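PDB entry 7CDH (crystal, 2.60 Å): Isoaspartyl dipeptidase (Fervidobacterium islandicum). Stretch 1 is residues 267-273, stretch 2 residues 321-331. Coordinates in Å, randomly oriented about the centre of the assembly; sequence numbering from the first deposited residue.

Stretch 1 267-273: AICEAYE
Stretch 2 (321-331) GLPLAEVLKIS

Leu322 lies at the apolar centre of this contact, its CA-to-CB bond directed toward the helix of residues 267-273, which begins earlier. With chi1 at -81° (m) and chi2 at 77° (p), it sets CD2 over one face of the Tyr272 ring, 4.0 Å from the ring centroid and 30° off the normal, which qualifies as a CH-pi interaction; the shortest separation is 3.5 Å, from Leu322 CD2 to Tyr272 CD2. CD1 of Leu322 approaches Cys269 SG at 3.8 Å, and CD2 lies 4.5 Å from Ile268 CG2. One leucine thus touches Ile268, Cys269 and, one turn on, Tyr272; Tyr272 N donates to Ile268 O (3.1 Å) and Glu273 N to Cys269 O (3.1 Å).

The register agrees: the CA atoms of Cys269 and Leu322 are 8.0 Å apart, those of Ile268 and Val327 8.5 Å. The Val327 CA-to-CB bond nevertheless points sideways, its CG1 5.4 Å from Ile268 CG2. Ile268 (m, t) instead extends CD1 to CD1 of Ile330 (p, t) at 3.7 Å, a buried apolar pair.

Leu322 is extended (phi/psi -62/141), as is Pro323 (-73/142), the N-cap of the helix from Leu324. Pro323 O accepts from Glu326 N (3.0 Å) and Val327 N (3.1 Å); a 3-10 segment follows from Leu328, with Ile330 N bonded to Val327 O at 3.1 Å.

Tyr272 (chi1 -174°, t; chi2 58°) carries the contact outward. Its OH is 3.3 Å from Pro323 CD, a carbon, so this is packing rather than a hydrogen bond. At the ring edge, near its plane, Glu326 OE2 lies 3.8 Å from Tyr272 CE1. Glu326 (m, m, chi3 139°) uses that same oxygen in a salt bridge within its own stretch, Lys329 NZ to Glu326 OE2 at 3.3 Å, whose hydrogen bond is weak. No hydrogen bond crosses between the stretches, which together bury 344 Å².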

# COMPACT_ATOMS: atom_id res chain seq x y z
N ALA A 267 1.51 -43.91 -23.83
CA ALA A 267 1.10 -43.62 -22.44
C ALA A 267 -0.33 -44.11 -22.21
O ALA A 267 -0.59 -44.78 -21.19
CB ALA A 267 1.27 -42.14 -22.20
N ILE A 268 -1.25 -43.78 -23.10
CA ILE A 268 -2.70 -44.11 -22.94
C ILE A 268 -2.89 -45.64 -22.99
O ILE A 268 -3.77 -46.18 -22.25
CB ILE A 268 -3.53 -43.38 -24.02
CG1 ILE A 268 -3.58 -41.89 -23.71
CG2 ILE A 268 -4.93 -43.99 -24.19
CD1 ILE A 268 -4.23 -41.07 -24.79
N CYS A 269 -2.12 -46.31 -23.84
CA CYS A 269 -2.21 -47.78 -24.05
C CYS A 269 -1.69 -48.49 -22.80
O CYS A 269 -2.38 -49.40 -22.32
CB CYS A 269 -1.48 -48.22 -25.32
SG CYS A 269 -2.37 -47.69 -26.81
N GLU A 270 -0.59 -48.01 -22.25
CA GLU A 270 -0.07 -48.54 -20.98
C GLU A 270 -1.10 -48.32 -19.88
O GLU A 270 -1.29 -49.24 -19.08
CB GLU A 270 1.26 -47.91 -20.62
CG GLU A 270 1.86 -48.48 -19.34
CD GLU A 270 3.32 -48.11 -19.10
OE1 GLU A 270 3.97 -47.62 -20.06
OE2 GLU A 270 3.81 -48.33 -17.96
N ALA A 271 -1.77 -47.16 -19.82
CA ALA A 271 -2.67 -46.86 -18.69
C ALA A 271 -3.86 -47.82 -18.74
O ALA A 271 -4.29 -48.28 -17.65
CB ALA A 271 -3.07 -45.40 -18.66
N TYR A 272 -4.36 -48.11 -19.95
CA TYR A 272 -5.49 -49.05 -20.22
C TYR A 272 -5.16 -50.49 -19.77
O TYR A 272 -5.94 -51.08 -18.98
CB TYR A 272 -5.83 -49.05 -21.71
CG TYR A 272 -7.05 -49.84 -22.13
CD1 TYR A 272 -8.31 -49.57 -21.61
CD2 TYR A 272 -6.95 -50.80 -23.12
CE1 TYR A 272 -9.43 -50.27 -22.04
CE2 TYR A 272 -8.06 -51.51 -23.55
CZ TYR A 272 -9.30 -51.24 -23.01
OH TYR A 272 -10.35 -51.96 -23.48
N GLU A 273 -4.05 -51.05 -20.27
CA GLU A 273 -3.57 -52.42 -19.94
C GLU A 273 -3.44 -52.59 -18.42
O GLU A 273 -3.65 -53.75 -17.95
CB GLU A 273 -2.22 -52.71 -20.59
CG GLU A 273 -2.33 -53.00 -22.07
CD GLU A 273 -0.98 -52.95 -22.77
OE1 GLU A 273 0.07 -53.10 -22.07
OE2 GLU A 273 -0.97 -52.73 -24.01
N GLY A 321 -6.67 -50.28 -31.65
CA GLY A 321 -7.67 -51.30 -31.29
C GLY A 321 -8.48 -51.01 -30.02
O GLY A 321 -9.47 -51.79 -29.81
N LEU A 322 -8.14 -49.98 -29.22
CA LEU A 322 -8.90 -49.63 -27.98
C LEU A 322 -10.33 -49.26 -28.36
O LEU A 322 -10.56 -48.67 -29.39
CB LEU A 322 -8.24 -48.50 -27.20
CG LEU A 322 -7.07 -48.95 -26.32
CD1 LEU A 322 -5.82 -49.20 -27.17
CD2 LEU A 322 -6.79 -47.93 -25.20
N PRO A 323 -11.33 -49.67 -27.56
CA PRO A 323 -12.73 -49.33 -27.83
C PRO A 323 -13.06 -47.86 -27.54
O PRO A 323 -12.58 -47.31 -26.58
CB PRO A 323 -13.53 -50.28 -26.91
CG PRO A 323 -12.58 -50.69 -25.80
CD PRO A 323 -11.17 -50.49 -26.35
N LEU A 324 -13.90 -47.26 -28.37
CA LEU A 324 -14.26 -45.84 -28.33
C LEU A 324 -14.89 -45.49 -26.97
O LEU A 324 -14.51 -44.47 -26.40
CB LEU A 324 -15.18 -45.52 -29.50
CG LEU A 324 -15.61 -44.05 -29.59
CD1 LEU A 324 -14.38 -43.12 -29.64
CD2 LEU A 324 -16.49 -43.84 -30.80
N ALA A 325 -15.76 -46.32 -26.42
CA ALA A 325 -16.38 -46.04 -25.11
C ALA A 325 -15.30 -45.81 -24.03
O ALA A 325 -15.57 -45.08 -23.05
CB ALA A 325 -17.31 -47.14 -24.70
N GLU A 326 -14.15 -46.42 -24.19
CA GLU A 326 -13.05 -46.38 -23.20
C GLU A 326 -12.16 -45.17 -23.49
O GLU A 326 -11.86 -44.42 -22.55
CB GLU A 326 -12.29 -47.71 -23.22
CG GLU A 326 -13.04 -48.84 -22.52
CD GLU A 326 -13.20 -48.68 -21.02
OE1 GLU A 326 -14.31 -48.98 -20.50
OE2 GLU A 326 -12.22 -48.24 -20.35
N VAL A 327 -11.75 -44.97 -24.74
CA VAL A 327 -10.86 -43.84 -25.12
C VAL A 327 -11.54 -42.50 -24.78
O VAL A 327 -10.90 -41.68 -24.20
CB VAL A 327 -10.44 -43.92 -26.59
CG1 VAL A 327 -9.43 -42.86 -26.92
CG2 VAL A 327 -9.85 -45.28 -26.89
N LEU A 328 -12.83 -42.36 -24.98
CA LEU A 328 -13.53 -41.09 -24.78
C LEU A 328 -13.40 -40.60 -23.34
O LEU A 328 -13.65 -39.42 -23.10
CB LEU A 328 -15.00 -41.31 -25.11
CG LEU A 328 -15.32 -41.21 -26.59
CD1 LEU A 328 -16.82 -41.45 -26.78
CD2 LEU A 328 -14.90 -39.86 -27.14
N LYS A 329 -13.09 -41.48 -22.40
CA LYS A 329 -13.01 -41.13 -20.97
C LYS A 329 -12.01 -39.99 -20.79
O LYS A 329 -12.23 -39.20 -19.87
CB LYS A 329 -12.57 -42.33 -20.13
CG LYS A 329 -13.64 -43.40 -19.97
CD LYS A 329 -13.10 -44.59 -19.22
CE LYS A 329 -14.16 -45.62 -18.91
NZ LYS A 329 -13.64 -46.56 -17.90
N ILE A 330 -10.96 -39.93 -21.62
CA ILE A 330 -9.80 -39.01 -21.42
C ILE A 330 -10.18 -37.55 -21.73
O ILE A 330 -9.41 -36.64 -21.34
CB ILE A 330 -8.60 -39.45 -22.26
CG1 ILE A 330 -8.89 -39.38 -23.76
CG2 ILE A 330 -8.10 -40.81 -21.82
CD1 ILE A 330 -7.76 -39.96 -24.58
N SER A 331 -11.27 -37.35 -22.44
CA SER A 331 -11.74 -36.06 -22.96
C SER A 331 -13.20 -35.84 -22.60
O SER A 331 -13.72 -34.81 -22.98
CB SER A 331 -11.54 -35.95 -24.45
OG SER A 331 -10.15 -36.01 -24.73